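Local coordinates for protein trehalose-6-phosphate phosphatase (Neosartorya fumigata, PDB 5DXL) that belongs to the trehalose-phosphatase family of the HAD clan, enzymes built round a largely parallel core sheet flanked by helices, at residues R19-F25 with P209-L215; E222-L228 with F239-V243. All blocks are in the same frame, centred on the assembly; numbering follows the deposited sequence.

Contacts 1 and 2, with centres about 12 Å apart, are successive pieces of one alpha/beta core. Contact 1 joins two neighbouring parallel strands; contact 2 sets the helix that follows the second of them against the next strand of the sheet. They meet along 211-215: Val-212 O accepts a probable hydrogen bond from Phe-239 N (2.8 Å), and so does Cys-214 O from Val-241 N (2.8 Å). Leu-228 of contact 2 also rests its CD1 on Cys-214 CB at 3.5 Å, while Val-241 CB packs against Leu-215 CD2 at 3.5 Å. In the HAD fold the active site lies beyond the C-terminal ends of the central strands, probably so here too.

Contact 1: residues R19-F25 with P209-L215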
# COMPACT_ATOMS: atom_id res chain seq x y z
N ARG A 19 10.49 -10.08 19.39
CA ARG A 19 11.43 -9.04 19.79
C ARG A 19 11.40 -7.89 18.80
O ARG A 19 11.66 -6.74 19.17
CB ARG A 19 12.85 -9.61 19.91
CG ARG A 19 12.99 -10.64 21.02
CD ARG A 19 14.39 -11.22 21.09
NE ARG A 19 14.83 -11.71 19.78
CZ ARG A 19 14.48 -12.89 19.26
NH1 ARG A 19 13.68 -13.70 19.94
NH2 ARG A 19 14.93 -13.25 18.07
N LYS A 20 11.08 -8.20 17.55
CA LYS A 20 10.93 -7.19 16.50
C LYS A 20 9.57 -7.36 15.82
O LYS A 20 9.19 -8.48 15.45
CB LYS A 20 12.02 -7.31 15.44
CG LYS A 20 13.44 -7.00 15.90
CD LYS A 20 14.35 -6.96 14.67
CE LYS A 20 15.79 -7.28 15.02
NZ LYS A 20 16.54 -7.64 13.78
N ARG A 21 8.87 -6.25 15.65
CA ARG A 21 7.53 -6.29 15.05
C ARG A 21 7.46 -5.36 13.85
O ARG A 21 8.05 -4.28 13.86
CB ARG A 21 6.46 -5.87 16.07
CG ARG A 21 6.33 -6.71 17.34
CD ARG A 21 7.33 -6.27 18.40
NE ARG A 21 6.93 -6.74 19.72
CZ ARG A 21 6.41 -5.99 20.68
NH1 ARG A 21 6.22 -4.68 20.49
NH2 ARG A 21 6.09 -6.54 21.84
N LEU A 22 6.72 -5.78 12.82
CA LEU A 22 6.52 -4.95 11.64
C LEU A 22 5.03 -4.76 11.40
O LEU A 22 4.28 -5.74 11.38
CB LEU A 22 7.16 -5.59 10.41
CG LEU A 22 6.86 -4.95 9.06
CD1 LEU A 22 7.42 -3.53 8.96
CD2 LEU A 22 7.43 -5.82 7.94
N PHE A 23 4.61 -3.51 11.25
CA PHE A 23 3.21 -3.17 10.96
C PHE A 23 3.12 -2.44 9.63
O PHE A 23 3.87 -1.49 9.39
CB PHE A 23 2.63 -2.28 12.06
CG PHE A 23 2.50 -2.96 13.40
CD1 PHE A 23 1.31 -3.55 13.78
CD2 PHE A 23 3.57 -2.98 14.29
CE1 PHE A 23 1.19 -4.16 15.02
CE2 PHE A 23 3.45 -3.60 15.53
CZ PHE A 23 2.26 -4.18 15.90
N MSE A 24 2.22 -2.87 8.75
CA MSE A 24 1.99 -2.17 7.50
C MSE A 24 0.49 -1.95 7.35
O MSE A 24 -0.27 -2.91 7.22
CB MSE A 24 2.58 -2.96 6.32
CG MSE A 24 4.09 -3.13 6.44
SE MSE A 24 4.96 -4.15 5.00
CE MSE A 24 4.16 -5.89 5.30
N PHE A 25 0.08 -0.68 7.39
CA PHE A 25 -1.34 -0.32 7.33
C PHE A 25 -1.67 0.54 6.13
O PHE A 25 -1.02 1.57 5.93
CB PHE A 25 -1.74 0.52 8.56
CG PHE A 25 -1.41 -0.10 9.89
CD1 PHE A 25 -1.58 -1.46 10.12
CD2 PHE A 25 -0.94 0.69 10.90
CE1 PHE A 25 -1.28 -2.00 11.38
CE2 PHE A 25 -0.66 0.16 12.16
CZ PHE A 25 -0.83 -1.17 12.40
N PRO A 209 11.68 -9.96 11.45
CA PRO A 209 10.70 -9.71 12.51
C PRO A 209 9.94 -10.99 12.82
O PRO A 209 9.66 -11.76 11.91
CB PRO A 209 9.77 -8.65 11.90
CG PRO A 209 9.91 -8.82 10.44
CD PRO A 209 11.33 -9.26 10.20
N GLU A 210 9.65 -11.23 14.09
CA GLU A 210 8.89 -12.41 14.51
C GLU A 210 7.40 -12.11 14.54
O GLU A 210 6.60 -12.95 14.95
CB GLU A 210 9.35 -12.89 15.88
CG GLU A 210 10.76 -13.44 15.94
CD GLU A 210 11.27 -13.52 17.37
OE1 GLU A 210 11.77 -12.49 17.87
OE2 GLU A 210 11.13 -14.59 18.00
N PHE A 211 7.03 -10.90 14.14
CA PHE A 211 5.62 -10.51 14.12
C PHE A 211 5.42 -9.53 12.98
O PHE A 211 6.10 -8.50 12.91
CB PHE A 211 5.22 -9.90 15.46
CG PHE A 211 3.80 -9.39 15.52
CD1 PHE A 211 2.79 -10.16 16.09
CD2 PHE A 211 3.48 -8.12 15.04
CE1 PHE A 211 1.49 -9.69 16.17
CE2 PHE A 211 2.17 -7.64 15.12
CZ PHE A 211 1.18 -8.41 15.69
N VAL A 212 4.49 -9.84 12.09
CA VAL A 212 4.11 -8.93 11.01
C VAL A 212 2.60 -8.82 10.99
O VAL A 212 1.91 -9.83 10.92
CB VAL A 212 4.59 -9.41 9.62
CG1 VAL A 212 4.18 -8.41 8.55
CG2 VAL A 212 6.10 -9.61 9.63
N LEU A 213 2.08 -7.60 11.11
CA LEU A 213 0.65 -7.36 10.95
C LEU A 213 0.45 -6.43 9.78
O LEU A 213 0.96 -5.31 9.76
CB LEU A 213 0.04 -6.76 12.21
CG LEU A 213 -1.44 -6.36 12.13
CD1 LEU A 213 -2.36 -7.55 11.84
CD2 LEU A 213 -1.87 -5.71 13.44
N CYS A 214 -0.30 -6.91 8.79
CA CYS A 214 -0.51 -6.17 7.56
C CYS A 214 -1.99 -6.04 7.31
O CYS A 214 -2.68 -7.05 7.21
CB CYS A 214 0.19 -6.88 6.40
SG CYS A 214 -0.07 -6.16 4.76
N LEU A 215 -2.47 -4.80 7.23
CA LEU A 215 -3.91 -4.51 7.17
C LEU A 215 -4.27 -3.64 5.98
O LEU A 215 -3.62 -2.63 5.72
CB LEU A 215 -4.36 -3.81 8.46
CG LEU A 215 -4.54 -4.73 9.68
CD1 LEU A 215 -4.24 -3.98 10.98
CD2 LEU A 215 -5.98 -5.22 9.69
O HOH W 1 11.72 -10.49 16.43
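Phe-211 sends its CG anti to its own backbone N (chi1 177°), whereas Phe-23 holds its CG anti to the carbonyl carbon; this brings the rings together diagonally, Phe-211 lying two residues before Leu-213, the register partner of Phe-23. Phe-23 CZ lies 3.5 Å from Phe-211 CE2, with the ring planes 51° apart, an oblique pair. The rings suit this end of the face, where helix 8-17 packs on them through Tyr-15, edge-to-face on Phe-211. At the edge of the Phe-23 ring, near its plane, sits the methyl Leu-213 CD2, 3.8 Å from CE1. Further along, Phe-25 and Leu-215 run side by side, CE1 to CD1 at 3.6 Å, the branched leucines fitting closely against the rings. The two strands are parallel neighbours in the middle of the Rossmann-like HAD sheet. Their ladder alternates, Leu-22 N giving to Phe-211 O at 2.8 Å and Leu-213 N to Leu-22 O at 2.9 Å, and the pattern repeats from Met-24 N to Leu-213 O and Leu-215 N to Met-24 O. On the other face, toward helix 222-229, the flexible selenomethionine Met-24 bends its chain at the last torsion and lays CE 4.1 Å from Val-212 CG1, while Leu-22 CB meets Pro-209 CG. In the loop residues that lead into the strands the contact turns polar. Glu-210 OE1 accepts a nearly straight bond (171°) from Arg-19 N at 3.1 Å, arriving from above the carboxylate plane. That oxygen also lies over one face of the Arg-19 guanidinium, 3.1 Å from NH1, a salt bridge through charge alone. An acid suits the spot because this one oxygen takes the backbone N-H and a water held by Lys-20 N and Glu-210 N while facing the arginine's charge.

Contact 2: residues E222-L228 with F239-V243; sequences EDMFRAL and FSVTV
Helix 222-228 runs nearly antiparallel to strand 239-243, the N-to-C directions making 163° at an axis separation of 8.7 Å, as expected where the helix of a beta-alpha-beta unit returns along the sheet. Phe-225 does most of the touching. Its CG stands anti to the carbonyl carbon (chi1 -51°), which extends the ring from the helix toward the strand to span three successive residues. CD1 meets Ser-240 CB at 3.6 Å, CZ approaches the carbonyl oxygen Val-241 O at 3.4 Å, and CE2 reaches Thr-242 CB at 3.9 Å, the two side chains crossing at about a right angle. A large planar residue suits this place, bridging the gap while the small Ser-240 lets the helix come near: the CA atoms of Phe-225 and Ser-240 are only 5.6 Å apart. One turn on, Leu-228 brings its methyl CD1 to Ser-240 OG at 3.5 Å, a branched aliphatic against a compact serine. At the start of the helix, Glu-222 bends at its second torsion and puts OE1 in the plane of the Phe-225 ring, about 4.0 Å from CD2, where the positive rim may weakly favour a carboxylate. The same side chain bonds to Glu-251 N and Thr-250 OG1 on the neighbouring loop, and Thr-242 OG1 bonds to Lys-248 NZ. On the helix flank turned from the strand, Arg-226 NH1 forms a salt bridge with Asp-223 OD1 at 2.8 Å, its N-H bent well off the line and the hydrogen bond weak. Van der Waals contact alone joins helix and strand, which suggests that the fit of the Phe-225 ring, more than any directed bond, governs their spacing here, while the buried carboxylate and threonine hydroxyl find polar partners in the adjoining loop.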
# COMPACT_ATOMS: atom_id res chain seq x y z
N GLU A 222 -4.42 -6.13 -1.54
CA GLU A 222 -4.26 -7.56 -1.81
C GLU A 222 -2.82 -7.90 -2.21
O GLU A 222 -2.32 -8.98 -1.89
CB GLU A 222 -5.24 -8.01 -2.90
CG GLU A 222 -6.70 -7.97 -2.45
CD GLU A 222 -7.01 -9.05 -1.42
OE1 GLU A 222 -6.55 -10.19 -1.61
OE2 GLU A 222 -7.70 -8.74 -0.43
N ASP A 223 -2.14 -6.97 -2.87
CA ASP A 223 -0.78 -7.24 -3.32
C ASP A 223 0.20 -7.31 -2.14
O ASP A 223 1.20 -8.03 -2.21
CB ASP A 223 -0.33 -6.19 -4.35
CG ASP A 223 -1.01 -6.37 -5.71
OD1 ASP A 223 -1.30 -7.53 -6.10
OD2 ASP A 223 -1.24 -5.35 -6.40
N MSE A 224 -0.10 -6.59 -1.05
CA MSE A 224 0.70 -6.72 0.17
C MSE A 224 0.57 -8.13 0.73
O MSE A 224 1.56 -8.73 1.14
CB MSE A 224 0.26 -5.70 1.24
CG MSE A 224 0.46 -4.26 0.82
SE MSE A 224 0.38 -3.02 2.32
CE MSE A 224 -1.52 -3.23 2.78
N PHE A 225 -0.66 -8.65 0.76
CA PHE A 225 -0.91 -9.98 1.31
C PHE A 225 -0.19 -11.03 0.45
O PHE A 225 0.42 -11.96 0.98
CB PHE A 225 -2.41 -10.31 1.37
CG PHE A 225 -3.25 -9.25 2.04
CD1 PHE A 225 -2.78 -8.52 3.13
CD2 PHE A 225 -4.53 -8.99 1.58
CE1 PHE A 225 -3.57 -7.54 3.73
CE2 PHE A 225 -5.33 -8.02 2.17
CZ PHE A 225 -4.86 -7.30 3.25
N ARG A 226 -0.27 -10.86 -0.86
CA ARG A 226 0.44 -11.74 -1.80
C ARG A 226 1.93 -11.73 -1.52
O ARG A 226 2.57 -12.78 -1.47
CB ARG A 226 0.21 -11.31 -3.25
CG ARG A 226 -1.09 -11.78 -3.82
CD ARG A 226 -1.17 -11.58 -5.34
NE ARG A 226 -2.54 -11.80 -5.78
CZ ARG A 226 -3.45 -10.84 -5.89
NH1 ARG A 226 -3.13 -9.58 -5.63
NH2 ARG A 226 -4.69 -11.14 -6.27
N ALA A 227 2.50 -10.54 -1.35
CA ALA A 227 3.92 -10.43 -1.10
C ALA A 227 4.33 -11.14 0.18
O ALA A 227 5.39 -11.77 0.24
CB ALA A 227 4.34 -8.96 -1.06
N LEU A 228 3.52 -11.02 1.22
CA LEU A 228 3.87 -11.64 2.49
C LEU A 228 3.80 -13.17 2.39
O LEU A 228 4.55 -13.87 3.07
CB LEU A 228 2.98 -11.12 3.61
CG LEU A 228 3.41 -9.74 4.10
CD1 LEU A 228 2.39 -9.21 5.09
CD2 LEU A 228 4.78 -9.82 4.74
N PHE A 239 0.51 -12.05 10.01
CA PHE A 239 -0.92 -11.87 10.04
C PHE A 239 -1.32 -10.88 8.95
O PHE A 239 -1.28 -9.66 9.15
CB PHE A 239 -1.39 -11.36 11.41
CG PHE A 239 -1.00 -12.27 12.55
CD1 PHE A 239 0.26 -12.18 13.12
CD2 PHE A 239 -1.90 -13.19 13.05
CE1 PHE A 239 0.63 -13.01 14.17
CE2 PHE A 239 -1.54 -14.02 14.11
CZ PHE A 239 -0.27 -13.93 14.66
N SER A 240 -1.69 -11.43 7.79
CA SER A 240 -2.25 -10.64 6.70
C SER A 240 -3.76 -10.60 6.89
O SER A 240 -4.43 -11.64 6.94
CB SER A 240 -1.91 -11.25 5.33
OG SER A 240 -0.53 -11.09 5.03
N VAL A 241 -4.28 -9.38 7.04
CA VAL A 241 -5.65 -9.19 7.46
C VAL A 241 -6.36 -8.21 6.55
O VAL A 241 -5.95 -7.06 6.44
CB VAL A 241 -5.72 -8.65 8.90
CG1 VAL A 241 -7.17 -8.63 9.40
CG2 VAL A 241 -4.84 -9.46 9.86
N THR A 242 -7.41 -8.65 5.87
CA THR A 242 -8.22 -7.73 5.08
C THR A 242 -9.31 -7.11 5.95
O THR A 242 -9.74 -7.69 6.94
CB THR A 242 -8.87 -8.42 3.86
OG1 THR A 242 -9.41 -7.42 2.99
CG2 THR A 242 -9.99 -9.40 4.28
N VAL A 243 -9.72 -5.90 5.59
CA VAL A 243 -10.84 -5.26 6.25
C VAL A 243 -12.06 -5.51 5.36
O VAL A 243 -12.09 -5.07 4.20
CB VAL A 243 -10.58 -3.77 6.48
CG1 VAL A 243 -11.80 -3.10 7.11
CG2 VAL A 243 -9.37 -3.61 7.39